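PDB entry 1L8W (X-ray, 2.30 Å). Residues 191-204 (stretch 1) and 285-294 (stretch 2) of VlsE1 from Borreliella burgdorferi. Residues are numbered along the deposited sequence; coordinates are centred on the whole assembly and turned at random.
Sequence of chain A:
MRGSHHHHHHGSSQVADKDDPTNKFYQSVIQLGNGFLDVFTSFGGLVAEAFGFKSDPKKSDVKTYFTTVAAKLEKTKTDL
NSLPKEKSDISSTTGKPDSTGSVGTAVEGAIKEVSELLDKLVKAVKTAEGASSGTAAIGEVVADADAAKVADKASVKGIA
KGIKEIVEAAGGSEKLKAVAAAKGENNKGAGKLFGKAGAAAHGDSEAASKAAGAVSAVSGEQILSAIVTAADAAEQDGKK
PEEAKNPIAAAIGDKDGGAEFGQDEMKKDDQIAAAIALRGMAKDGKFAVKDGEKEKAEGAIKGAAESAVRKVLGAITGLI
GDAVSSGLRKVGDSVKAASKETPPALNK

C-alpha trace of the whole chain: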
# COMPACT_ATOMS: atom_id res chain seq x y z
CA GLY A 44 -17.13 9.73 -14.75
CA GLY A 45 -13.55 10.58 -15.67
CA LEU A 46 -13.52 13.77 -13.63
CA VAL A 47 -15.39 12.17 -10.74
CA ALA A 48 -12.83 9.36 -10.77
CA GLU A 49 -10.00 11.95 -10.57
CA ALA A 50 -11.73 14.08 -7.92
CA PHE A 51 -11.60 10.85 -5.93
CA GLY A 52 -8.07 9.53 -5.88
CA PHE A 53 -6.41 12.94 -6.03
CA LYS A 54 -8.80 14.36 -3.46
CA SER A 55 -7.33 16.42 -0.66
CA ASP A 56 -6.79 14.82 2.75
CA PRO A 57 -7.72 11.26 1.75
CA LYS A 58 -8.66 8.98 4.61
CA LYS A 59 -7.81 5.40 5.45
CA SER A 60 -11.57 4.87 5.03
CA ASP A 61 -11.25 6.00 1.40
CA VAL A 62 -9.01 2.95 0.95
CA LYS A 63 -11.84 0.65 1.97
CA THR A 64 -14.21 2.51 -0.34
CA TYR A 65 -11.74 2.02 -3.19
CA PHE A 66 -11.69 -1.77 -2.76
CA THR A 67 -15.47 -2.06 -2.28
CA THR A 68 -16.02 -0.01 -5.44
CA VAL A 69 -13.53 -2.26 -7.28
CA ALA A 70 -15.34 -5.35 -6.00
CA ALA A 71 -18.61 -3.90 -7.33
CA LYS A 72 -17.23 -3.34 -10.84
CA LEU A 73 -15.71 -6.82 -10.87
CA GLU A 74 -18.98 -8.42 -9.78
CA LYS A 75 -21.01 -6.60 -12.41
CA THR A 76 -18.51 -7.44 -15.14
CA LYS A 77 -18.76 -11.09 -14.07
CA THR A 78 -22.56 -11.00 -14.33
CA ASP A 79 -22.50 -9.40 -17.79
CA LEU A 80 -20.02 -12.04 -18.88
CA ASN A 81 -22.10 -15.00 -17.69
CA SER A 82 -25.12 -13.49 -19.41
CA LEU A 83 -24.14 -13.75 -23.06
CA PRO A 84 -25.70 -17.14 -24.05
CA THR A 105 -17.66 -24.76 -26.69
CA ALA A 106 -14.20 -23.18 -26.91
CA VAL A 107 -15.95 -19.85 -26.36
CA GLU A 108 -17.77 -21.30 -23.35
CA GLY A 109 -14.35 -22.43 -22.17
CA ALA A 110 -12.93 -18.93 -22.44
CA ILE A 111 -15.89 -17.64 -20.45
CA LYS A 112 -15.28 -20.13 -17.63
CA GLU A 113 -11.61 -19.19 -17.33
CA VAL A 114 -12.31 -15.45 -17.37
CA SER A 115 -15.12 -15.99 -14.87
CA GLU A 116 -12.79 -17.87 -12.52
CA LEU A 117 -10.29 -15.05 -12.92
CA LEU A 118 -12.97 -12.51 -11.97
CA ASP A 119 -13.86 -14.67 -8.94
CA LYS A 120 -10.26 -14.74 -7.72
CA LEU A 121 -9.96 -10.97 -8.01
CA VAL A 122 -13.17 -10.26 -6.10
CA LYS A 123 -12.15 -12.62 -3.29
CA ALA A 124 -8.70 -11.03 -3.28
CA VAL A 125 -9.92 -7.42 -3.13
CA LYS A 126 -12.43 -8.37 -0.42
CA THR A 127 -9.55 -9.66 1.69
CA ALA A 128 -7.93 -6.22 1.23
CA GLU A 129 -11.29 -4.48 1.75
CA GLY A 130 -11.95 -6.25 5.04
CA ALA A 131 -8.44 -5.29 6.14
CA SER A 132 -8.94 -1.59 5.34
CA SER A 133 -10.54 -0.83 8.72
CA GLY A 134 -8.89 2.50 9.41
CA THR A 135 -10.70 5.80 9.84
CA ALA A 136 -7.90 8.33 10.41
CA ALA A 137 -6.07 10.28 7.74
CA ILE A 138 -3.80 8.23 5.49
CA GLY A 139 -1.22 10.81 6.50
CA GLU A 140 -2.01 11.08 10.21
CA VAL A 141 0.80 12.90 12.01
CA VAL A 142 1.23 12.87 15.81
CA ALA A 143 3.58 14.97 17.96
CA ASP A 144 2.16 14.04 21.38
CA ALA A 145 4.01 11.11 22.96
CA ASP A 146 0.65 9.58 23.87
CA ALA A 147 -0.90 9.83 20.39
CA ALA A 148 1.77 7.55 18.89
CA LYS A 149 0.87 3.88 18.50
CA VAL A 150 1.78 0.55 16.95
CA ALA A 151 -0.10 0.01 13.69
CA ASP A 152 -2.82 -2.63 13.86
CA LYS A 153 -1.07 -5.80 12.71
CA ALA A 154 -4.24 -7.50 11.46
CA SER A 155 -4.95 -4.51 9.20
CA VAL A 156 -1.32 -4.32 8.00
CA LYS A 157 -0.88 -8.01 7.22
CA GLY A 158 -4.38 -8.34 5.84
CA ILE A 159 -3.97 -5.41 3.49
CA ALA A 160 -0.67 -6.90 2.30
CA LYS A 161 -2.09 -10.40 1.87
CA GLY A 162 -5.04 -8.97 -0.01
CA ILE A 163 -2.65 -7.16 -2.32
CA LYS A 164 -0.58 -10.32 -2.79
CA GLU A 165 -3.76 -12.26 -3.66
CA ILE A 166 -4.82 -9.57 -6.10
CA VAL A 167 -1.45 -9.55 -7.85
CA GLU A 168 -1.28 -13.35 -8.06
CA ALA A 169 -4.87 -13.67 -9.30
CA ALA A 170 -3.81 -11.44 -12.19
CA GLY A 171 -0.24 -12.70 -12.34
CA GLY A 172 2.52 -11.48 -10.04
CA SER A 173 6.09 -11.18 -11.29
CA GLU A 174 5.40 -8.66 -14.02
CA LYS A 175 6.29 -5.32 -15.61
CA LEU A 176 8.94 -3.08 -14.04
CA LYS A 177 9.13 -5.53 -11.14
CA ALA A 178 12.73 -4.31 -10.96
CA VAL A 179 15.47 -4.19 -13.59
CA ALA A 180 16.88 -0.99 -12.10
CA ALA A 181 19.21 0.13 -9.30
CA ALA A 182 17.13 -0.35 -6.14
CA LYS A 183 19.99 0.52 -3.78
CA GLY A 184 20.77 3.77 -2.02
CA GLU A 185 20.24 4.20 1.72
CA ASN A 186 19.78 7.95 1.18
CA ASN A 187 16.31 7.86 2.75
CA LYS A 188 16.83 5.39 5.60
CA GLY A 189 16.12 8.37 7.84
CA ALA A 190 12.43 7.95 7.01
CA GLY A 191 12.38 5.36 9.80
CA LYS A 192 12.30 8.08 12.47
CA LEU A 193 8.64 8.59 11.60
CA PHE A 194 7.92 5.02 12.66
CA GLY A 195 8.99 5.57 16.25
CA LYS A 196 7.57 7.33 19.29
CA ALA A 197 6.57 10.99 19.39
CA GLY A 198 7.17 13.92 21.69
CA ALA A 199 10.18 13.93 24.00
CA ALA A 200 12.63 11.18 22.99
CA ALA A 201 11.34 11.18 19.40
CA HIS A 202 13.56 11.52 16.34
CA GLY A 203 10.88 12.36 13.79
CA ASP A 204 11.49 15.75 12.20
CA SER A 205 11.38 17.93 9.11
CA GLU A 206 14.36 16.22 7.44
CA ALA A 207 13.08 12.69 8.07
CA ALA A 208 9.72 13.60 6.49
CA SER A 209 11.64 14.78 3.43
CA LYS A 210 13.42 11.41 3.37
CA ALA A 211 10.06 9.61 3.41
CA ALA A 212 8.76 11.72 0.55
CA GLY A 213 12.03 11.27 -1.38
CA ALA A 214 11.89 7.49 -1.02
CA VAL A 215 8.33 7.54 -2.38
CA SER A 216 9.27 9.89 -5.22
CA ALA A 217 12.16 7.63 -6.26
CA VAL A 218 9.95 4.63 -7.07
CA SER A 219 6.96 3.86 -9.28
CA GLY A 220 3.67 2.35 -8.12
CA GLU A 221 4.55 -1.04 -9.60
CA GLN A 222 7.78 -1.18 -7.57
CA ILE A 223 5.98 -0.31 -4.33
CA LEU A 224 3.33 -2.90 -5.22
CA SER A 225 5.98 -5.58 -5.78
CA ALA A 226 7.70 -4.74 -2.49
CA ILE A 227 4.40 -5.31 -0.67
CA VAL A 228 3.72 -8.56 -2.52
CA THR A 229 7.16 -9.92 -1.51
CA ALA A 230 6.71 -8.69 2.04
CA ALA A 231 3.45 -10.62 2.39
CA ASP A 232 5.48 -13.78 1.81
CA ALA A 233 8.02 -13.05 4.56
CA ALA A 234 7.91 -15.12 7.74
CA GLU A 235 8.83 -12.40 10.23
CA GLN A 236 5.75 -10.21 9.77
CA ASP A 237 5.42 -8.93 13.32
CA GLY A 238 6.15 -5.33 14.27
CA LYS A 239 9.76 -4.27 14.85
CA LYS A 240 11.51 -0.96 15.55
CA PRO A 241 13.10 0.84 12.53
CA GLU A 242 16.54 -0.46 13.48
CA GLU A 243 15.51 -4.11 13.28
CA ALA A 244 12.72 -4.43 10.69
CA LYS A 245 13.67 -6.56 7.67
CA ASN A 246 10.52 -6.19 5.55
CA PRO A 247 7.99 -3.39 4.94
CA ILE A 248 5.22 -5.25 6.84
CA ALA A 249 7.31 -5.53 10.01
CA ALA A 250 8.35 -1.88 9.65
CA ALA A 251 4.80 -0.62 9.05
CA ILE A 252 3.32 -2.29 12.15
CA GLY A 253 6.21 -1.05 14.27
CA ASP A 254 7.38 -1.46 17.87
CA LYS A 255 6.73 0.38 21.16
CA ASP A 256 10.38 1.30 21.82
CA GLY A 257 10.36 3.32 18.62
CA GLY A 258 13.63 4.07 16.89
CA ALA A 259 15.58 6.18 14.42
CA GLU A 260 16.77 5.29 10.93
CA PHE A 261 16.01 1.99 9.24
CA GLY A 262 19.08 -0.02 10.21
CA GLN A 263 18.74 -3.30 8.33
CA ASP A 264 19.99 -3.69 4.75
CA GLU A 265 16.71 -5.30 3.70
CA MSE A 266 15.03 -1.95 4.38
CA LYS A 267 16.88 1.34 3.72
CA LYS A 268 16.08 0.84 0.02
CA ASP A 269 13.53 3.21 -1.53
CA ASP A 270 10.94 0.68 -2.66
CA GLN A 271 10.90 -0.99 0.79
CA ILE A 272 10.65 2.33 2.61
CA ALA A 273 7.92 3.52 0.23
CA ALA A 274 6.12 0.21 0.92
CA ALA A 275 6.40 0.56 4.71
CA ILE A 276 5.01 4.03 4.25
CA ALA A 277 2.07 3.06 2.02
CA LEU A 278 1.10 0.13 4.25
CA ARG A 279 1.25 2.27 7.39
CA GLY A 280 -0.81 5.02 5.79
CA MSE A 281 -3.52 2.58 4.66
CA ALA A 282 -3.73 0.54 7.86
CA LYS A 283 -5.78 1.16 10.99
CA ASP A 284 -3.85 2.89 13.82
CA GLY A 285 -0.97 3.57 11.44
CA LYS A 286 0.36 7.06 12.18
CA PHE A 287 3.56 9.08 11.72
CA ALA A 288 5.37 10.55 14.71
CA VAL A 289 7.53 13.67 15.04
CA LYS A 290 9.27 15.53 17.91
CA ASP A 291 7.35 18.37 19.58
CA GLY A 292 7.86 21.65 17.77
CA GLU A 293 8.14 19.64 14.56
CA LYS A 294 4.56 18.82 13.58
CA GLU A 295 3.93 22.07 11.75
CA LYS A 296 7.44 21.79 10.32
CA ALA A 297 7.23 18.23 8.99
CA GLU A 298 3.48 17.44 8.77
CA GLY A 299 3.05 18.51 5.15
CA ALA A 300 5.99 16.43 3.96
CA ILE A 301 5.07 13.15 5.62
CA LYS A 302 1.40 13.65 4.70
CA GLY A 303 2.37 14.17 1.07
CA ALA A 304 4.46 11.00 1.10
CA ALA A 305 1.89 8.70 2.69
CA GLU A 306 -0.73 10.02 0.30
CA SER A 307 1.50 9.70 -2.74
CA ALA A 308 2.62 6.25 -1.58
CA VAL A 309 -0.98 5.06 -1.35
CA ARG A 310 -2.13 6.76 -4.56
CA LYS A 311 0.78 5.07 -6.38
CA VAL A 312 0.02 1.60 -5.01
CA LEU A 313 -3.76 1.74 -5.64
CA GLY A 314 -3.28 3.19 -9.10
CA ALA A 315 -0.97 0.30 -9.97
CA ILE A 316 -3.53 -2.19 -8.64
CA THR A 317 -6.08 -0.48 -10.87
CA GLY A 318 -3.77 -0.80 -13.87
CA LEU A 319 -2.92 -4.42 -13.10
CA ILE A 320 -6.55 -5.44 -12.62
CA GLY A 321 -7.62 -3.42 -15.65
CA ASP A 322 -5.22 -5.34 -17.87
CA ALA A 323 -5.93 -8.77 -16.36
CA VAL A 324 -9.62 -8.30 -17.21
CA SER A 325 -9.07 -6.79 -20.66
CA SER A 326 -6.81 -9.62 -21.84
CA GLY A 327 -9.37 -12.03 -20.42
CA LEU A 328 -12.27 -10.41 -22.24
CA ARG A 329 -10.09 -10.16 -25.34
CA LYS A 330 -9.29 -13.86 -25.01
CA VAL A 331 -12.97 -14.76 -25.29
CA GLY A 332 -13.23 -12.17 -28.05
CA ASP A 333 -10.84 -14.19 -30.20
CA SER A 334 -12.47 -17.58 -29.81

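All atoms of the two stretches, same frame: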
# COMPACT_ATOMS: atom_id res chain seq x y z
N GLY A 191 12.76 6.22 8.69
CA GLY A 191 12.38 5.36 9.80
C GLY A 191 12.03 6.09 11.08
O GLY A 191 11.28 5.57 11.91
N LYS A 192 12.56 7.30 11.26
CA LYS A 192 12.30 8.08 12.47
C LYS A 192 10.82 8.38 12.66
O LYS A 192 10.38 8.66 13.78
CB LYS A 192 13.08 9.40 12.43
CG LYS A 192 14.58 9.22 12.24
CD LYS A 192 15.31 10.55 12.20
CE LYS A 192 16.82 10.31 12.20
NZ LYS A 192 17.56 11.59 12.25
N LEU A 193 10.07 8.32 11.57
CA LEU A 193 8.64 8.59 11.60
C LEU A 193 7.87 7.41 12.15
O LEU A 193 6.71 7.54 12.54
CB LEU A 193 8.14 8.93 10.19
CG LEU A 193 8.90 10.08 9.51
CD1 LEU A 193 8.28 10.36 8.17
CD2 LEU A 193 8.86 11.32 10.39
N PHE A 194 8.53 6.25 12.18
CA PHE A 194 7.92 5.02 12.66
C PHE A 194 8.13 4.77 14.15
O PHE A 194 7.74 3.73 14.68
CB PHE A 194 8.45 3.83 11.84
CG PHE A 194 8.02 3.87 10.39
CD1 PHE A 194 8.56 4.79 9.51
CD2 PHE A 194 7.02 3.02 9.93
CE1 PHE A 194 8.10 4.89 8.20
CE2 PHE A 194 6.55 3.10 8.62
CZ PHE A 194 7.09 4.04 7.75
N GLY A 195 8.74 5.73 14.83
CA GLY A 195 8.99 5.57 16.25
C GLY A 195 8.02 6.33 17.13
O GLY A 195 6.92 6.67 16.70
N LYS A 196 8.42 6.60 18.36
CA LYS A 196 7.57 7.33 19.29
C LYS A 196 7.57 8.81 18.96
O LYS A 196 8.34 9.27 18.12
CB LYS A 196 8.04 7.11 20.73
CG LYS A 196 9.47 7.50 20.98
CD LYS A 196 9.97 6.97 22.32
CE LYS A 196 9.97 5.44 22.34
NZ LYS A 196 10.54 4.90 23.61
N ALA A 197 6.69 9.55 19.62
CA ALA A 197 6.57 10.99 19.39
C ALA A 197 6.90 11.75 20.66
O ALA A 197 7.18 11.16 21.70
CB ALA A 197 5.15 11.32 18.94
N GLY A 198 6.88 13.07 20.55
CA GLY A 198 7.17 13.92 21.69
C GLY A 198 8.62 13.99 22.10
O GLY A 198 9.51 14.13 21.26
N ALA A 199 8.85 13.87 23.40
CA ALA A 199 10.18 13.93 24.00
C ALA A 199 11.31 13.21 23.26
O ALA A 199 11.96 13.79 22.40
CB ALA A 199 10.11 13.42 25.44
N ALA A 200 11.55 11.95 23.61
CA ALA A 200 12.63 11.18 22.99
C ALA A 200 12.31 10.69 21.58
O ALA A 200 12.65 9.55 21.22
CB ALA A 200 12.99 10.00 23.88
N ALA A 201 11.69 11.55 20.77
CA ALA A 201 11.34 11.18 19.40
C ALA A 201 12.38 11.74 18.43
O ALA A 201 12.99 12.78 18.70
CB ALA A 201 9.95 11.71 19.04
N HIS A 202 12.59 11.06 17.31
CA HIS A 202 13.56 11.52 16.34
C HIS A 202 12.87 12.16 15.14
O HIS A 202 13.47 12.98 14.43
CB HIS A 202 14.46 10.36 15.91
CG HIS A 202 15.26 9.78 17.04
ND1 HIS A 202 16.35 10.42 17.58
CD2 HIS A 202 15.11 8.63 17.75
CE1 HIS A 202 16.83 9.70 18.58
NE2 HIS A 202 16.10 8.61 18.70
N GLY A 203 11.61 11.82 14.92
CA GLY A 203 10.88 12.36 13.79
C GLY A 203 10.97 13.87 13.63
O GLY A 203 10.68 14.62 14.56
N ASP A 204 11.41 14.32 12.46
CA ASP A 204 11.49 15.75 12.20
C ASP A 204 11.45 16.08 10.72
O ASP A 204 11.40 15.20 9.86
CB ASP A 204 12.75 16.36 12.85
CG ASP A 204 14.05 15.84 12.25
OD1 ASP A 204 14.03 15.02 11.31
OD2 ASP A 204 15.12 16.27 12.75
N GLY A 285 -2.28 3.25 11.99
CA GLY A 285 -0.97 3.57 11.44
C GLY A 285 -0.80 5.07 11.38
O GLY A 285 -1.50 5.74 10.62
N LYS A 286 0.13 5.62 12.16
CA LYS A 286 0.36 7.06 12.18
C LYS A 286 1.86 7.39 12.13
O LYS A 286 2.70 6.54 12.39
CB LYS A 286 -0.24 7.66 13.45
CG LYS A 286 -1.68 7.28 13.67
CD LYS A 286 -2.16 7.73 15.04
CE LYS A 286 -3.63 7.40 15.25
NZ LYS A 286 -4.08 7.84 16.60
N PHE A 287 2.17 8.64 11.81
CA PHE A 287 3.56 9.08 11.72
C PHE A 287 3.90 10.06 12.84
O PHE A 287 3.22 11.07 13.03
CB PHE A 287 3.79 9.70 10.34
CG PHE A 287 3.46 8.76 9.22
CD1 PHE A 287 4.40 7.83 8.78
CD2 PHE A 287 2.19 8.76 8.65
CE1 PHE A 287 4.07 6.89 7.81
CE2 PHE A 287 1.85 7.82 7.67
CZ PHE A 287 2.79 6.88 7.25
N ALA A 288 4.96 9.74 13.58
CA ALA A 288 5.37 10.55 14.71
C ALA A 288 6.57 11.48 14.50
O ALA A 288 7.54 11.15 13.82
CB ALA A 288 5.62 9.64 15.91
N VAL A 289 6.48 12.66 15.12
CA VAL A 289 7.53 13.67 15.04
C VAL A 289 7.77 14.23 16.45
O VAL A 289 6.95 14.04 17.36
CB VAL A 289 7.12 14.83 14.10
CG1 VAL A 289 6.89 14.31 12.69
CG2 VAL A 289 5.85 15.50 14.63
N LYS A 290 8.91 14.91 16.63
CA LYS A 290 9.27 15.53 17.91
C LYS A 290 8.34 16.73 18.10
O LYS A 290 7.77 17.22 17.13
CB LYS A 290 10.72 16.04 17.89
CG LYS A 290 11.75 15.00 17.49
CD LYS A 290 13.13 15.62 17.18
CE LYS A 290 13.84 16.17 18.42
NZ LYS A 290 13.33 17.49 18.90
N ASP A 291 8.19 17.20 19.33
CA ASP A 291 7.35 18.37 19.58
C ASP A 291 8.05 19.57 18.97
O ASP A 291 9.28 19.67 19.00
CB ASP A 291 7.12 18.58 21.08
CG ASP A 291 8.13 17.86 21.93
OD1 ASP A 291 9.35 18.07 21.73
OD2 ASP A 291 7.71 17.08 22.81
N GLY A 292 7.27 20.49 18.41
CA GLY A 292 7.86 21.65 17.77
C GLY A 292 8.28 21.28 16.36
O GLY A 292 9.01 22.02 15.70
N GLU A 293 7.82 20.12 15.90
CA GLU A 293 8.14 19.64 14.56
C GLU A 293 6.92 19.38 13.69
O GLU A 293 7.00 19.43 12.47
CB GLU A 293 8.97 18.36 14.64
CG GLU A 293 10.46 18.59 14.78
CD GLU A 293 11.03 19.40 13.64
OE1 GLU A 293 10.79 19.03 12.48
OE2 GLU A 293 11.71 20.40 13.92
N LYS A 294 5.78 19.10 14.32
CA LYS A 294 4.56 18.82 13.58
C LYS A 294 4.35 19.78 12.43
O LYS A 294 4.36 19.39 11.27
CB LYS A 294 3.34 18.88 14.51
CG LYS A 294 2.02 18.72 13.78
CD LYS A 294 0.83 18.89 14.70
CE LYS A 294 0.64 17.69 15.60
NZ LYS A 294 0.36 16.46 14.81

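Stretch 2 runs alongside stretch 1, and the rule of the contact is that backbone pairing is set beside an apolar patch, while at Gly203 the lack of a side chain permits the approach. Gly285 stays out of reach, and Lys286 points its CA-to-CB bond away, so the packing begins in earnest at Phe287.

Phe287 lies in a short strand, and its CA-to-CB bond points sideways to stretch 1. Its ring presents an edge to the face of Phe194, with centroids 5.9 Å apart and planes at 90°; the closest atoms are Phe287 CE1 and Phe194 CZ, at 4.2 Å. The same edge meets the side chain of Leu193, where Phe287 CD1 lies 4.1 Å from Leu193 CB. Phe194 starts its side chain away from stretch 2, yet the far end of its ring returns to make this pair, so the direction of CB alone would not predict the contact.

Ala288 has the largest area covered by the other stretch. Its N donates a nearly straight hydrogen bond, 3.0 Å long, to Leu193 O in the 3-10 segment. That carbonyl also receives a CA-H...O contact from Phe287 CA at 3.6 Å, so one oxygen serves two consecutive residues. The CA-to-CB bond of Ala288 points toward stretch 1, and its methyl group fits among the loop's backbone and a second methyl: Ala288 CB is 3.3 Å from Gly195 O and 3.5 Å from Ala197 CB. On the carbonyl side, Ala288 O draws CA-H...O contacts from Leu193 CA and Gly203 CA, both at 3.6 Å, and so bridges two residues ten apart in sequence.

Gly203 shows why such closeness needs glycine. An ideal CB there would point toward stretch 2 and sit 2.0 Å from Ala288 O and 2.8 Å from Val289 CA, both clashes. Without it, the CA atoms of Gly203 and Val289 come within 3.8 Å.

Val289 turns its CA-to-CB bond away overall, though Val289 CG1 still reaches Leu193 CD2 at 4.3 Å. Its backbone does more: Val289 O accepts a weak hydrogen bond from Gly198 N at 3.3 Å. Gly198 has a positive phi of 74°, which by itself favours glycine.

At Lys290 the main chain is held again, Lys290 N donating to Gly203 O over 2.7 Å, the shortest hydrogen bond of the contact. Gly203 O also takes a CA-H...O contact from Val289 CA at 3.3 Å, repeating the two-residue pattern seen at Leu193 O. The aliphatic part of the lysine side chain runs past Ala201, with Ala201 CB 4.1 Å from Lys290 CG.

Asp291 starts sideways, but its carboxylate comes nearer, with Asp291 OD2 3.3 Å from Gly198 C. Gly292 makes no contact; its backbone angles by themselves call for glycine. Glu293, at the N-cap position of the following helix, has its CA-to-CB bond pointing toward stretch 1, and Glu293 OE1 lies 3.3 Å from Asp204 CB. Asp204 likewise precedes a helix, so the contact closes where two helices begin.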